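Local coordinates for transcriptional regulator, TetR family (Thermus thermophilus, PDB 3VPR), which represses transcription as a TetR-family regulator, probably by binding operator DNA through an N-terminal helix-turn-helix domain, at the interface of chains A and B. Coordinates in Å, arbitrary orientation; residue numbers count along the deposited sequence, not the author numbering. Chains: chain A/B, Transcriptional regulator, TetR family.

The interface of chains A and B. Residues chain A 180, 185-186; chain B 79, 130, 139, 142, 147.
The backbone carbonyl O of A:Leu185 lies 3.2 Å from CA of B:Phe139 and also rests near its CB, the close backbone approach that goes with the antiparallel bridge pairing A:Glu186 with B:Phe139. From this short strand-like pairing, just past helix 170-183 of chain A, the side chain of A:Leu185 plunges into an apolar pocket of chain B and forks. With CG anti to the carbonyl carbon (chi1 -84°) and CD1 extended away from CA (chi2 175°), CD1 is carried towards helices 109-135 and 75-92. It reaches CD2 of B:Leu130 at 3.6 Å on the first and CD2 of B:Leu79 at 3.7 Å on the second; the leucine meets B:Leu130 roughly at a right angle and B:Leu79 obliquely. CD2 branches to the other wall, 3.6 Å from CG2 of B:Val142, whose side chain also runs crosswise to it. Near the mouth, CB of A:Leu185 lies 4.0 Å from CD1 of the B:Phe139 ring. That ring has its edge, in plane, towards the carbonyl O of B:Leu130 in its own chain. In the last turn of helix 170-183, A:Leu180 sends CD2 to CA of B:Ala147 at 3.8 Å, and the alanine methyl lies over the gap between A:Leu180 and A:Leu185, 4.2 Å from CD2 of each. The plug-in-socket packing, repeated by the two-fold, sets the segment after each last helix against the partner subunit and probably contributes to holding together the dimer typical of TetR repressors.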
ATOM      1  N   LEU A 180     -11.935   9.123 -12.128  1.00 35.16           N
ATOM      2  CA  LEU A 180     -10.606   9.706 -12.310  1.00 32.64           C
ATOM      3  C   LEU A 180      -9.732   8.912 -13.267  1.00 35.08           C
ATOM      4  O   LEU A 180      -9.129   9.478 -14.168  1.00 38.96           O
ATOM      5  CB  LEU A 180      -9.894   9.834 -10.955  1.00 29.02           C
ATOM      6  CG  LEU A 180      -8.485  10.431 -10.979  1.00 42.46           C
ATOM      7  CD1 LEU A 180      -8.509  11.816 -11.632  1.00 41.11           C
ATOM      8  CD2 LEU A 180      -7.950  10.527  -9.555  1.00 50.26           C
ATOM      9  N   LEU A 185      -7.168  13.482 -15.447  1.00 34.40           N
ATOM     10  CA  LEU A 185      -7.189  14.783 -14.773  1.00 41.11           C
ATOM     11  C   LEU A 185      -7.304  15.950 -15.737  1.00 37.14           C
ATOM     12  O   LEU A 185      -7.906  16.972 -15.418  1.00 40.53           O
ATOM     13  CB  LEU A 185      -5.919  14.999 -13.944  1.00 39.88           C
ATOM     14  CG  LEU A 185      -5.839  14.435 -12.532  1.00 51.06           C
ATOM     15  CD1 LEU A 185      -4.435  14.677 -11.993  1.00 44.08           C
ATOM     16  CD2 LEU A 185      -6.893  15.100 -11.641  1.00 44.41           C
ATOM     17  N   GLU A 186      -6.699  15.802 -16.906  1.00 40.04           N
ATOM     18  CA  GLU A 186      -6.706  16.867 -17.901  1.00 48.64           C
ATOM     19  C   GLU A 186      -8.106  17.302 -18.283  1.00 39.52           C
ATOM     20  O   GLU A 186      -9.022  16.488 -18.353  1.00 47.09           O
ATOM     21  CB  GLU A 186      -5.975  16.414 -19.162  1.00 42.93           C
ATOM     22  CG  GLU A 186      -6.728  15.350 -19.939  1.00 52.69           C
ATOM     23  CD  GLU A 186      -5.987  14.912 -21.186  1.00 62.27           C
ATOM     24  OE1 GLU A 186      -6.501  14.018 -21.896  1.00 66.74           O
ATOM     25  OE2 GLU A 186      -4.890  15.459 -21.449  1.00 57.79           O
TER
ATOM     26  N   LEU B  79       3.064  18.226 -11.805  1.00 37.82           N
ATOM     27  CA  LEU B  79       2.577  16.923 -11.355  1.00 33.00           C
ATOM     28  C   LEU B  79       3.542  15.828 -11.781  1.00 31.91           C
ATOM     29  O   LEU B  79       3.886  14.947 -10.977  1.00 29.54           O
ATOM     30  CB  LEU B  79       1.184  16.626 -11.935  1.00 35.33           C
ATOM     31  CG  LEU B  79       0.625  15.241 -11.572  1.00 37.57           C
ATOM     32  CD1 LEU B  79       0.546  15.094 -10.051  1.00 37.94           C
ATOM     33  CD2 LEU B  79      -0.751  15.061 -12.179  1.00 36.82           C
ATOM     34  N   LEU B 130      -2.278  20.139  -7.804  1.00 35.96           N
ATOM     35  CA  LEU B 130      -3.549  19.770  -8.426  1.00 42.27           C
ATOM     36  C   LEU B 130      -4.558  20.923  -8.424  1.00 39.99           C
ATOM     37  O   LEU B 130      -5.186  21.223  -9.439  1.00 34.34           O
ATOM     38  CB  LEU B 130      -4.141  18.555  -7.707  1.00 35.65           C
ATOM     39  CG  LEU B 130      -3.334  17.257  -7.877  1.00 47.28           C
ATOM     40  CD1 LEU B 130      -3.908  16.179  -6.969  1.00 38.48           C
ATOM     41  CD2 LEU B 130      -3.356  16.804  -9.341  1.00 29.62           C
ATOM     42  N   PHE B 139      -6.478  21.313 -15.432  1.00 45.22           N
ATOM     43  CA  PHE B 139      -7.073  20.048 -15.014  1.00 43.25           C
ATOM     44  C   PHE B 139      -8.588  20.176 -14.883  1.00 39.84           C
ATOM     45  O   PHE B 139      -9.119  21.240 -14.576  1.00 42.83           O
ATOM     46  CB  PHE B 139      -6.522  19.572 -13.652  1.00 34.11           C
ATOM     47  CG  PHE B 139      -5.037  19.292 -13.635  1.00 34.01           C
ATOM     48  CD1 PHE B 139      -4.410  18.666 -14.709  1.00 34.70           C
ATOM     49  CD2 PHE B 139      -4.275  19.620 -12.520  1.00 28.49           C
ATOM     50  CE1 PHE B 139      -3.037  18.364 -14.681  1.00 30.74           C
ATOM     51  CE2 PHE B 139      -2.902  19.324 -12.475  1.00 26.38           C
ATOM     52  CZ  PHE B 139      -2.286  18.695 -13.561  1.00 35.38           C
ATOM     53  N   VAL B 142     -12.043  18.099 -10.239  1.00 47.55           N
ATOM     54  CA  VAL B 142     -12.150  16.828  -9.550  1.00 39.20           C
ATOM     55  C   VAL B 142     -11.950  17.052  -8.065  1.00 40.06           C
ATOM     56  O   VAL B 142     -11.562  18.133  -7.636  1.00 38.33           O
ATOM     57  CB  VAL B 142     -11.060  15.864 -10.036  1.00 37.91           C
ATOM     58  CG1 VAL B 142     -11.292  15.513 -11.487  1.00 46.45           C
ATOM     59  CG2 VAL B 142      -9.684  16.526  -9.884  1.00 37.28           C
ATOM     60  N   ALA B 147      -7.962  12.915  -5.663  1.00 25.08           N
ATOM     61  CA  ALA B 147      -6.985  12.835  -6.741  1.00 34.73           C
ATOM     62  C   ALA B 147      -5.582  12.677  -6.142  1.00 33.23           C
ATOM     63  O   ALA B 147      -4.794  11.861  -6.603  1.00 34.91           O
ATOM     64  CB  ALA B 147      -7.058  14.086  -7.608  1.00 35.36           C
TER